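Long-range contacts in Cow rumen GH26 endo-mannanase (Metagenome, PDB 6UEH), which cleaves internal beta-1,4 linkages of mannans, probably including galactomannan, as a family 26 glycoside hydrolase carrying an accessory domain: residues P9-E15 / F125-E131; W239-P244 / Y284-I289; G172-I176 / E188-I192; A406-Y412 / E441-W445. All coordinates share one frame; numbering follows the deposited sequence.

Contact 1: residues P9-E15 / F125-E131. With CA (calcium ion), chain B.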
# COMPACT_ATOMS: atom_id res chain seq x y z
N PRO A 9 5.62 -5.89 -30.92
CA PRO A 9 5.58 -7.03 -30.00
C PRO A 9 6.52 -8.17 -30.40
O PRO A 9 6.79 -8.37 -31.58
CB PRO A 9 4.12 -7.49 -30.06
CG PRO A 9 3.66 -7.05 -31.41
CD PRO A 9 4.37 -5.76 -31.68
N TYR A 10 7.01 -8.88 -29.40
CA TYR A 10 8.01 -9.92 -29.61
C TYR A 10 7.50 -11.26 -29.10
O TYR A 10 7.22 -11.41 -27.91
CB TYR A 10 9.32 -9.54 -28.91
CG TYR A 10 10.42 -10.55 -29.07
CD1 TYR A 10 11.05 -10.75 -30.29
CD2 TYR A 10 10.86 -11.30 -27.98
CE1 TYR A 10 12.07 -11.66 -30.44
CE2 TYR A 10 11.88 -12.22 -28.12
CZ TYR A 10 12.48 -12.39 -29.35
OH TYR A 10 13.50 -13.31 -29.48
N THR A 11 7.36 -12.22 -30.00
CA THR A 11 6.89 -13.55 -29.63
C THR A 11 7.89 -14.62 -30.05
O THR A 11 8.37 -14.62 -31.18
CB THR A 11 5.52 -13.87 -30.26
OG1 THR A 11 4.55 -12.91 -29.81
CG2 THR A 11 5.06 -15.26 -29.88
N ILE A 12 8.21 -15.51 -29.12
CA ILE A 12 9.07 -16.65 -29.42
C ILE A 12 8.38 -17.97 -29.11
O ILE A 12 7.52 -18.04 -28.23
CB ILE A 12 10.37 -16.61 -28.63
CG1 ILE A 12 10.07 -16.44 -27.14
CG2 ILE A 12 11.25 -15.49 -29.12
CD1 ILE A 12 11.21 -16.83 -26.27
N GLU A 13 8.76 -19.01 -29.84
CA GLU A 13 8.38 -20.36 -29.47
C GLU A 13 9.20 -20.73 -28.24
O GLU A 13 10.43 -20.59 -28.25
CB GLU A 13 8.63 -21.34 -30.61
CG GLU A 13 7.88 -21.01 -31.89
CD GLU A 13 6.39 -21.26 -31.79
OE1 GLU A 13 5.96 -21.95 -30.84
OE2 GLU A 13 5.63 -20.76 -32.65
N ALA A 14 8.54 -21.17 -27.18
CA ALA A 14 9.25 -21.44 -25.93
C ALA A 14 10.22 -22.60 -26.10
O ALA A 14 11.25 -22.65 -25.42
CB ALA A 14 8.27 -21.73 -24.82
N GLU A 15 9.92 -23.51 -27.02
CA GLU A 15 10.80 -24.64 -27.29
C GLU A 15 12.13 -24.18 -27.88
O GLU A 15 13.09 -24.95 -27.93
CB GLU A 15 10.13 -25.65 -28.22
CG GLU A 15 9.68 -25.11 -29.57
CD GLU A 15 8.24 -24.61 -29.56
OE1 GLU A 15 7.74 -24.25 -28.47
OE2 GLU A 15 7.61 -24.59 -30.64
N PHE A 125 5.12 -24.50 -21.65
CA PHE A 125 5.16 -23.21 -22.33
C PHE A 125 5.20 -23.39 -23.84
O PHE A 125 6.14 -23.97 -24.38
CB PHE A 125 6.37 -22.40 -21.86
CG PHE A 125 6.34 -22.06 -20.40
CD1 PHE A 125 6.73 -22.98 -19.45
CD2 PHE A 125 5.93 -20.80 -19.98
CE1 PHE A 125 6.70 -22.67 -18.10
CE2 PHE A 125 5.90 -20.49 -18.64
CZ PHE A 125 6.28 -21.42 -17.70
N ASP A 126 4.16 -22.91 -24.52
CA ASP A 126 4.07 -23.02 -25.98
C ASP A 126 4.78 -21.85 -26.65
O ASP A 126 5.69 -22.03 -27.45
CB ASP A 126 2.61 -23.08 -26.42
CG ASP A 126 2.45 -23.23 -27.92
OD1 ASP A 126 3.40 -23.71 -28.58
OD2 ASP A 126 1.37 -22.87 -28.44
N THR A 127 4.33 -20.64 -26.32
CA THR A 127 4.96 -19.41 -26.80
C THR A 127 5.09 -18.41 -25.66
O THR A 127 4.40 -18.52 -24.64
CB THR A 127 4.16 -18.76 -27.94
OG1 THR A 127 2.84 -18.45 -27.48
CG2 THR A 127 4.07 -19.68 -29.15
N ILE A 128 5.97 -17.43 -25.84
CA ILE A 128 6.13 -16.34 -24.88
C ILE A 128 6.08 -15.02 -25.64
O ILE A 128 6.67 -14.90 -26.72
CB ILE A 128 7.45 -16.46 -24.10
CG1 ILE A 128 7.54 -17.83 -23.42
CG2 ILE A 128 7.58 -15.33 -23.09
CD1 ILE A 128 8.95 -18.21 -22.99
N THR A 129 5.36 -14.04 -25.10
CA THR A 129 5.19 -12.76 -25.78
C THR A 129 5.58 -11.59 -24.89
O THR A 129 5.16 -11.49 -23.74
CB THR A 129 3.73 -12.58 -26.25
OG1 THR A 129 3.42 -13.56 -27.24
CG2 THR A 129 3.51 -11.20 -26.84
N VAL A 130 6.41 -10.69 -25.44
CA VAL A 130 6.80 -9.48 -24.74
C VAL A 130 6.30 -8.25 -25.51
O VAL A 130 6.61 -8.08 -26.69
CB VAL A 130 8.32 -9.39 -24.56
CG1 VAL A 130 8.69 -8.15 -23.76
CG2 VAL A 130 8.85 -10.64 -23.88
N GLU A 131 5.54 -7.40 -24.83
CA GLU A 131 5.00 -6.19 -25.44
C GLU A 131 5.37 -4.97 -24.61
O GLU A 131 5.65 -5.09 -23.42
CB GLU A 131 3.48 -6.28 -25.56
CG GLU A 131 2.99 -7.41 -26.44
CD GLU A 131 1.53 -7.73 -26.20
OE1 GLU A 131 0.72 -7.55 -27.14
OE2 GLU A 131 1.19 -8.17 -25.09
CA CA B . 5.51 -23.82 -29.49
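Glu13 and Thr127 form a non-hydrogen-bonded pair in the antiparallel ladder of strands 10-13 and 123-132, their side chains side by side on the face that also carries Thr11 and Thr129. Glu13 CB lies 4.1 Å from the calcium ion; CG follows anti to the carbonyl carbon (chi1 -59°), and a bend beyond it brings CD to 3.9 Å from Thr127 CG2. Glu13 OE1 lies 3.4 Å from that same Thr127 CG2 and binds the calcium at 2.4 Å, while OE2 stays farther from the methyl and is hydrogen-bonded elsewhere. Both carboxylate oxygens of Glu15 and two oxygens of Asp126, O and OD1, also hold the ion; the carbonyls of Ser37 and Gly40 complete the site. Asp126 O accepts Ala14 N, 3.0 Å away and above the carbonyl plane. Farther along, Thr11 OG1 and Thr129 OG1 share a hydrogen bond of 2.9 Å. A valine in place of Thr129 would probably leave the Thr11 hydroxyl facing a methyl instead of this polar partner. On the other face Ile12 CG1 rests 4.0 Å from Ile128 CB, and both side chains touch Phe51. First and last strands paired beside a calcium ion are typical of the CBM6 beta-sandwich.

Contact 2: residues W239-P244 / Y284-I289. With ACT (acetate ion), chain D.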
# COMPACT_ATOMS: atom_id res chain seq x y z
N TRP A 239 -4.97 7.05 14.26
CA TRP A 239 -5.63 7.04 15.56
C TRP A 239 -5.14 5.87 16.41
O TRP A 239 -5.79 4.83 16.48
CB TRP A 239 -7.15 6.97 15.36
CG TRP A 239 -7.98 7.09 16.61
CD1 TRP A 239 -7.69 7.82 17.73
CD2 TRP A 239 -9.23 6.44 16.87
NE1 TRP A 239 -8.69 7.68 18.66
CE2 TRP A 239 -9.65 6.83 18.16
CE3 TRP A 239 -10.04 5.57 16.14
CZ2 TRP A 239 -10.84 6.38 18.73
CZ3 TRP A 239 -11.22 5.12 16.70
CH2 TRP A 239 -11.61 5.53 17.99
N HIS A 240 -3.98 6.04 17.04
CA HIS A 240 -3.40 4.99 17.88
C HIS A 240 -4.13 4.86 19.22
O HIS A 240 -3.53 5.01 20.28
CB HIS A 240 -1.91 5.27 18.14
CG HIS A 240 -1.02 4.96 16.98
ND1 HIS A 240 -0.91 5.80 15.88
CD2 HIS A 240 -0.20 3.92 16.74
CE1 HIS A 240 -0.06 5.28 15.02
NE2 HIS A 240 0.39 4.13 15.51
N ILE A 241 -5.43 4.56 19.16
CA ILE A 241 -6.24 4.47 20.37
C ILE A 241 -5.86 3.24 21.20
O ILE A 241 -5.91 2.10 20.72
CB ILE A 241 -7.75 4.45 20.03
CG1 ILE A 241 -8.59 4.28 21.31
CG2 ILE A 241 -8.09 3.38 18.99
CD1 ILE A 241 -8.46 5.43 22.28
N ASN A 242 -5.45 3.48 22.44
CA ASN A 242 -5.03 2.42 23.34
C ASN A 242 -6.20 1.79 24.10
O ASN A 242 -7.27 2.39 24.23
CB ASN A 242 -4.01 2.94 24.36
CG ASN A 242 -2.64 3.16 23.75
OD1 ASN A 242 -2.51 3.62 22.62
ND2 ASN A 242 -1.60 2.83 24.51
N VAL A 243 -5.98 0.58 24.61
CA VAL A 243 -6.90 -0.05 25.55
C VAL A 243 -6.12 -0.36 26.82
O VAL A 243 -4.90 -0.44 26.79
CB VAL A 243 -7.53 -1.34 24.97
CG1 VAL A 243 -8.33 -1.03 23.71
CG2 VAL A 243 -6.45 -2.38 24.69
N PRO A 244 -6.83 -0.51 27.96
CA PRO A 244 -6.11 -0.93 29.17
C PRO A 244 -5.51 -2.33 29.00
O PRO A 244 -6.18 -3.20 28.45
CB PRO A 244 -7.20 -0.93 30.24
CG PRO A 244 -8.26 -0.02 29.72
CD PRO A 244 -8.24 -0.21 28.23
N TYR A 284 -16.27 1.06 26.41
CA TYR A 284 -15.01 1.79 26.28
C TYR A 284 -14.81 2.28 24.86
O TYR A 284 -14.47 3.45 24.64
CB TYR A 284 -13.81 0.93 26.68
CG TYR A 284 -12.51 1.65 26.40
CD1 TYR A 284 -12.09 2.69 27.21
CD2 TYR A 284 -11.73 1.33 25.29
CE1 TYR A 284 -10.92 3.38 26.95
CE2 TYR A 284 -10.56 2.01 25.02
CZ TYR A 284 -10.16 3.03 25.85
OH TYR A 284 -8.99 3.72 25.59
N TRP A 285 -15.01 1.38 23.90
CA TRP A 285 -14.86 1.69 22.48
C TRP A 285 -15.73 2.89 22.10
O TRP A 285 -15.28 3.79 21.40
CB TRP A 285 -15.22 0.44 21.65
CG TRP A 285 -15.09 0.53 20.14
CD1 TRP A 285 -16.02 0.12 19.23
CD2 TRP A 285 -13.98 1.03 19.38
NE1 TRP A 285 -15.56 0.34 17.95
CE2 TRP A 285 -14.32 0.90 18.02
CE3 TRP A 285 -12.74 1.58 19.72
CZ2 TRP A 285 -13.46 1.30 17.00
CZ3 TRP A 285 -11.89 1.98 18.70
CH2 TRP A 285 -12.25 1.84 17.36
N ASN A 286 -16.96 2.90 22.60
CA ASN A 286 -17.87 4.02 22.34
C ASN A 286 -17.39 5.33 22.95
O ASN A 286 -17.55 6.39 22.34
CB ASN A 286 -19.27 3.69 22.84
CG ASN A 286 -20.02 2.75 21.91
OD1 ASN A 286 -19.73 2.70 20.71
ND2 ASN A 286 -20.97 2.00 22.45
N GLU A 287 -16.81 5.26 24.15
CA GLU A 287 -16.26 6.46 24.79
C GLU A 287 -15.09 7.01 23.99
O GLU A 287 -14.96 8.23 23.83
CB GLU A 287 -15.82 6.15 26.22
CG GLU A 287 -16.95 5.96 27.21
CD GLU A 287 -16.45 5.93 28.65
OE1 GLU A 287 -15.31 6.38 28.89
OE2 GLU A 287 -17.20 5.46 29.53
N ALA A 288 -14.24 6.12 23.50
CA ALA A 288 -13.09 6.53 22.69
C ALA A 288 -13.55 7.16 21.37
O ALA A 288 -13.00 8.16 20.92
CB ALA A 288 -12.18 5.35 22.43
N ILE A 289 -14.57 6.56 20.76
CA ILE A 289 -15.13 7.09 19.53
C ILE A 289 -15.74 8.48 19.77
O ILE A 289 -15.59 9.38 18.95
CB ILE A 289 -16.20 6.15 18.94
CG1 ILE A 289 -15.55 4.86 18.45
CG2 ILE A 289 -16.95 6.81 17.80
CD1 ILE A 289 -16.54 3.80 18.01
C ACT D . 2.74 3.29 13.42
O ACT D . 2.49 2.86 14.57
OXT ACT D . 1.74 3.59 12.73
CH3 ACT D . 4.14 3.45 12.92
O HOH W 1 -10.30 8.59 21.23
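Tyr284 reaches from helix 280-301 to the backbone of Asn242, where its OH donates a hydrogen bond of 2.6 Å to Asn242 O, coming in 26° from the carbonyl plane. Pro244 CD sits over one face of the phenol ring, and Val243 CG1 approaches Tyr284 CE2 at 4.0 Å. The closest packing is at the next residue, Trp285, and a turn further on at Ala288. Trp239, with CG anti to the backbone N (chi1 -174°), carries its indole toward the helix until CZ3 is 3.5 Å from Trp285 CH2. The two six-membered rings are inclined by only 25° but slid apart, so that they barely overlap. Ile289 CG1 touches the edge of the Trp239 ring near its plane. Between the aromatic groups, Ile241 CD1 fits against Ala288 CB at 3.7 Å. In the TIM barrel, residues 239-244 leave the C-terminal end of strand 234-238, and helix 280-301 of the outer layer leads back to the next strand, 306-309. The looser side of the contact is bridged by one water. Lying in the plane of the Trp239 indole, it accepts from Trp239 NE1 at 3.2 Å and donates to Ala288 O at 2.8 Å. His240, the centre of an inverse gamma turn, turns the other way, away from the helix segment. Its NE2 donates to an oxygen of an acetate ion, which probably came from the crystallisation liquor, while ND1 bonds Asp206; His312 holds the same acetate.

Contact 3: residues G172-I176 / E188-I192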
# COMPACT_ATOMS: atom_id res chain seq x y z
N GLY A 172 4.70 14.12 1.72
CA GLY A 172 4.05 14.08 3.01
C GLY A 172 5.02 13.81 4.15
O GLY A 172 6.13 13.35 3.92
N GLN A 173 4.59 14.12 5.37
CA GLN A 173 5.42 13.92 6.55
C GLN A 173 4.58 13.83 7.81
O GLN A 173 3.72 14.68 8.04
CB GLN A 173 6.45 15.05 6.69
CG GLN A 173 7.32 14.94 7.93
CD GLN A 173 8.18 13.68 7.91
OE1 GLN A 173 8.82 13.36 6.91
NE2 GLN A 173 8.18 12.96 9.03
N GLN A 174 4.83 12.81 8.62
CA GLN A 174 4.15 12.67 9.90
C GLN A 174 4.83 13.54 10.95
O GLN A 174 6.06 13.55 11.06
CB GLN A 174 4.15 11.21 10.36
CG GLN A 174 3.34 10.95 11.63
CD GLN A 174 1.84 10.89 11.36
OE1 GLN A 174 1.41 10.66 10.24
NE2 GLN A 174 1.05 11.10 12.41
N GLU A 175 4.03 14.28 11.73
CA GLU A 175 4.57 15.09 12.82
C GLU A 175 4.78 14.22 14.05
O GLU A 175 4.25 13.11 14.15
CB GLU A 175 3.64 16.26 13.16
CG GLU A 175 2.39 15.87 13.93
CD GLU A 175 1.61 17.07 14.45
OE1 GLU A 175 1.99 18.22 14.11
OE2 GLU A 175 0.63 16.88 15.20
N ILE A 176 5.56 14.74 15.00
CA ILE A 176 5.92 14.00 16.20
C ILE A 176 4.69 13.74 17.09
O ILE A 176 3.70 14.47 17.01
CB ILE A 176 7.00 14.77 17.01
CG1 ILE A 176 7.65 13.87 18.07
CG2 ILE A 176 6.43 16.05 17.60
CD1 ILE A 176 8.65 12.87 17.51
N GLU A 188 10.76 18.32 12.28
CA GLU A 188 10.86 17.49 11.08
C GLU A 188 10.58 18.30 9.82
O GLU A 188 11.21 18.09 8.78
CB GLU A 188 9.88 16.31 11.16
CG GLU A 188 10.39 15.12 11.96
CD GLU A 188 10.17 15.27 13.45
OE1 GLU A 188 9.73 16.35 13.89
OE2 GLU A 188 10.43 14.29 14.19
N PHE A 189 9.64 19.23 9.91
CA PHE A 189 9.22 20.00 8.75
C PHE A 189 10.25 21.07 8.38
O PHE A 189 10.52 21.29 7.20
CB PHE A 189 7.85 20.62 9.02
CG PHE A 189 6.80 19.60 9.35
CD1 PHE A 189 6.63 19.16 10.65
CD2 PHE A 189 6.02 19.04 8.35
CE1 PHE A 189 5.68 18.20 10.96
CE2 PHE A 189 5.06 18.08 8.65
CZ PHE A 189 4.90 17.66 9.95
N GLU A 190 10.82 21.71 9.39
CA GLU A 190 11.87 22.70 9.14
C GLU A 190 13.13 22.03 8.61
O GLU A 190 13.90 22.64 7.87
CB GLU A 190 12.18 23.49 10.42
CG GLU A 190 11.02 24.35 10.89
CD GLU A 190 10.54 25.32 9.82
OE1 GLU A 190 11.35 26.17 9.38
OE2 GLU A 190 9.37 25.23 9.42
N TYR A 191 13.34 20.77 8.99
CA TYR A 191 14.46 19.99 8.46
C TYR A 191 14.32 19.82 6.96
O TYR A 191 15.27 20.05 6.21
CB TYR A 191 14.54 18.62 9.14
CG TYR A 191 15.54 17.68 8.48
CD1 TYR A 191 16.91 17.82 8.70
CD2 TYR A 191 15.12 16.66 7.65
CE1 TYR A 191 17.82 16.96 8.11
CE2 TYR A 191 16.02 15.80 7.05
CZ TYR A 191 17.37 15.95 7.28
OH TYR A 191 18.28 15.10 6.68
N ILE A 192 13.13 19.42 6.53
CA ILE A 192 12.83 19.25 5.11
C ILE A 192 12.97 20.56 4.34
O ILE A 192 13.56 20.60 3.26
CB ILE A 192 11.42 18.67 4.91
CG1 ILE A 192 11.32 17.29 5.58
CG2 ILE A 192 11.07 18.58 3.43
CD1 ILE A 192 9.94 16.68 5.54
O HOH W 2 7.08 16.87 14.14
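Strand 169-174 and helix 187-196 open a beta-alpha-beta crossover of the TIM barrel, which strand 202-206 completes, and here the helix lies against the end of the first barrel strand. The two short segments run at 148° to each other, their axes 9.7 Å apart. Phe189 and Gln173 carry most of the contact between them. Gln173 CG lies over one face of the Phe189 ring, whereas Glu175 CB comes in at the edge, in the ring plane, 3.6 Å from Phe189 CE1. Arg203 adds a cation-pi contact to the same phenyl ring and a salt bridge to Glu175, whose other carboxylate oxygen pairs with Arg223. Thus the aromatic ring and the acid share one arginine. A chi1 of 178° swings the aliphatic part of Gln173 toward the helix, and the bend at chi2 then turns the amide along its own strand. There NE2 donates to Gln174 O at 3.0 Å, with that oxygen near the amide plane, and also to Trp451 O, while OE1 faces the methyl Ile192 CD1 at 3.8 Å. A leucine in place of Gln173 is likely to leave the carbonyls of Gln174 and Trp451 without this donor. Nearer the start of the helix segment, Glu188 OE2 accepts from Gly453 N and lies 4.0 Å from Ile176 CD1. Its other oxygen, Glu188 OE1, is reached through a water that donates to it at 2.7 Å and accepts from Ile176 N at 2.8 Å.

Contact 4: residues A406-Y412 / E441-W445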
# COMPACT_ATOMS: atom_id res chain seq x y z
N ALA A 406 10.84 1.03 -5.71
CA ALA A 406 9.51 1.59 -5.91
C ALA A 406 8.42 0.64 -5.43
O ALA A 406 7.26 1.03 -5.30
CB ALA A 406 9.30 1.95 -7.38
N GLU A 407 8.80 -0.61 -5.18
CA GLU A 407 7.88 -1.68 -4.78
C GLU A 407 6.66 -1.73 -5.71
O GLU A 407 5.53 -1.88 -5.26
CB GLU A 407 7.43 -1.50 -3.33
CG GLU A 407 8.56 -1.58 -2.29
CD GLU A 407 9.08 -3.00 -2.07
OE1 GLU A 407 8.63 -3.94 -2.76
OE2 GLU A 407 9.94 -3.17 -1.18
N THR A 408 6.93 -1.61 -7.00
CA THR A 408 5.90 -1.61 -8.03
C THR A 408 4.96 -2.82 -7.99
O THR A 408 3.75 -2.65 -8.14
CB THR A 408 6.55 -1.49 -9.43
OG1 THR A 408 7.42 -0.36 -9.45
CG2 THR A 408 5.49 -1.34 -10.52
N PRO A 409 5.50 -4.05 -7.79
CA PRO A 409 4.57 -5.19 -7.66
C PRO A 409 3.54 -5.03 -6.53
O PRO A 409 2.40 -5.46 -6.70
CB PRO A 409 5.51 -6.36 -7.36
CG PRO A 409 6.78 -5.99 -8.01
CD PRO A 409 6.90 -4.50 -7.82
N ILE A 410 3.94 -4.43 -5.41
CA ILE A 410 3.00 -4.20 -4.31
C ILE A 410 1.91 -3.23 -4.74
O ILE A 410 0.73 -3.43 -4.45
CB ILE A 410 3.72 -3.64 -3.06
CG1 ILE A 410 4.71 -4.67 -2.51
CG2 ILE A 410 2.70 -3.27 -1.98
CD1 ILE A 410 5.42 -4.22 -1.24
N PHE A 411 2.30 -2.18 -5.45
CA PHE A 411 1.34 -1.19 -5.93
C PHE A 411 0.27 -1.84 -6.80
O PHE A 411 -0.92 -1.63 -6.59
CB PHE A 411 2.04 -0.07 -6.70
CG PHE A 411 1.09 0.92 -7.30
CD1 PHE A 411 0.53 1.92 -6.52
CD2 PHE A 411 0.74 0.85 -8.64
CE1 PHE A 411 -0.36 2.83 -7.07
CE2 PHE A 411 -0.15 1.76 -9.19
CZ PHE A 411 -0.70 2.75 -8.40
N TYR A 412 0.69 -2.65 -7.77
CA TYR A 412 -0.27 -3.21 -8.72
C TYR A 412 -1.04 -4.40 -8.13
O TYR A 412 -2.15 -4.70 -8.59
CB TYR A 412 0.44 -3.60 -10.01
CG TYR A 412 0.72 -2.39 -10.86
CD1 TYR A 412 -0.30 -1.78 -11.58
CD2 TYR A 412 1.99 -1.82 -10.92
CE1 TYR A 412 -0.06 -0.65 -12.34
CE2 TYR A 412 2.23 -0.70 -11.68
CZ TYR A 412 1.20 -0.11 -12.39
OH TYR A 412 1.43 1.01 -13.15
N GLU A 441 9.04 3.02 -13.55
CA GLU A 441 8.26 1.80 -13.33
C GLU A 441 6.76 2.08 -13.21
O GLU A 441 5.97 1.15 -13.07
CB GLU A 441 8.77 1.07 -12.09
CG GLU A 441 10.23 0.66 -12.19
CD GLU A 441 10.70 -0.17 -11.02
OE1 GLU A 441 9.84 -0.75 -10.32
OE2 GLU A 441 11.92 -0.24 -10.79
N HIS A 442 6.39 3.36 -13.29
CA HIS A 442 5.00 3.78 -13.18
C HIS A 442 4.36 3.30 -11.88
O HIS A 442 3.19 2.89 -11.86
CB HIS A 442 4.19 3.29 -14.38
CG HIS A 442 4.59 3.92 -15.68
ND1 HIS A 442 3.73 4.72 -16.41
CD2 HIS A 442 5.75 3.88 -16.37
CE1 HIS A 442 4.35 5.14 -17.49
NE2 HIS A 442 5.58 4.64 -17.50
N ALA A 443 5.13 3.34 -10.80
CA ALA A 443 4.60 3.04 -9.47
C ALA A 443 3.84 4.27 -8.98
O ALA A 443 4.42 5.15 -8.33
CB ALA A 443 5.72 2.67 -8.52
N ALA A 444 2.55 4.32 -9.29
CA ALA A 444 1.77 5.55 -9.17
C ALA A 444 1.20 5.80 -7.78
O ALA A 444 0.08 6.30 -7.66
CB ALA A 444 0.64 5.54 -10.20
N TRP A 445 1.97 5.48 -6.74
CA TRP A 445 1.60 5.82 -5.37
C TRP A 445 1.13 7.27 -5.29
O TRP A 445 1.84 8.17 -5.75
CB TRP A 445 2.76 5.61 -4.40
CG TRP A 445 3.38 4.24 -4.40
CD1 TRP A 445 4.54 3.87 -5.02
CD2 TRP A 445 2.89 3.07 -3.74
NE1 TRP A 445 4.79 2.53 -4.79
CE2 TRP A 445 3.80 2.02 -4.00
CE3 TRP A 445 1.77 2.80 -2.95
CZ2 TRP A 445 3.62 0.73 -3.51
CZ3 TRP A 445 1.59 1.52 -2.45
CH2 TRP A 445 2.51 0.50 -2.74
O HOH W 3 12.40 0.17 -7.98
O HOH W 4 9.80 -2.10 -8.00
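Glu441 meets Thr408 first: Thr408 OG1 donates to Glu441 OE1 at 2.6 Å, on the anti side of the carboxylate and 22° out of its plane. A water bridges Thr408 N to that oxygen, while OE2 forms a salt bridge with Arg106 in the CBM6 range. His442 leaves the helix with positive phi in a Schellman motif, and its O receives a weak hydrogen bond of 2.9 Å from Tyr412 OH; its imidazole stacks on Phe135. Ala443 CB fits against Ala406 CB at 3.8 Å. Ala444 lies on the Phe411 ring, with its N over the centre of one face and CB 3.6 Å from Phe411 CZ. The segment ends at Trp445, which with Phe411 buries the most surface. With chi1 at 176°, Phe411 turns a ring edge toward the face of the indole five-membered ring in a T-shaped stack, planes at 69°, and its CB makes a CH-pi contact over the six-membered ring. In the indole plane, Trp445 NE1 donates to Ala406 O at 2.9 Å. The end of helix 435-441 and the loop after it are thus tied to the start of helix 408-417, which joins strands 382-387 and 423-429 of the TIM barrel.

Contact 1 belongs to the CBM6 domain, about 49 Å (centre to centre) from contact 3 and 56 Å from contact 2; the other three lie in the catalytic TIM barrel. Contacts 2 and 3 are wholly buried and each sets a helix against a segment at or just after a barrel strand. Each has one water bridge, but contact 2 adds a direct tyrosine-to-carbonyl hydrogen bond, whereas contact 3 has none between its segments. Contact 4, partly buried like contact 1, joins a helix start to a helix end and its loop, mixing a tryptophan core with a polar, hydrated margin. It is the barrel contact nearest contact 1, about 11 Å between nearest atoms. Contact 1 alone relies on strand pairing and a metal.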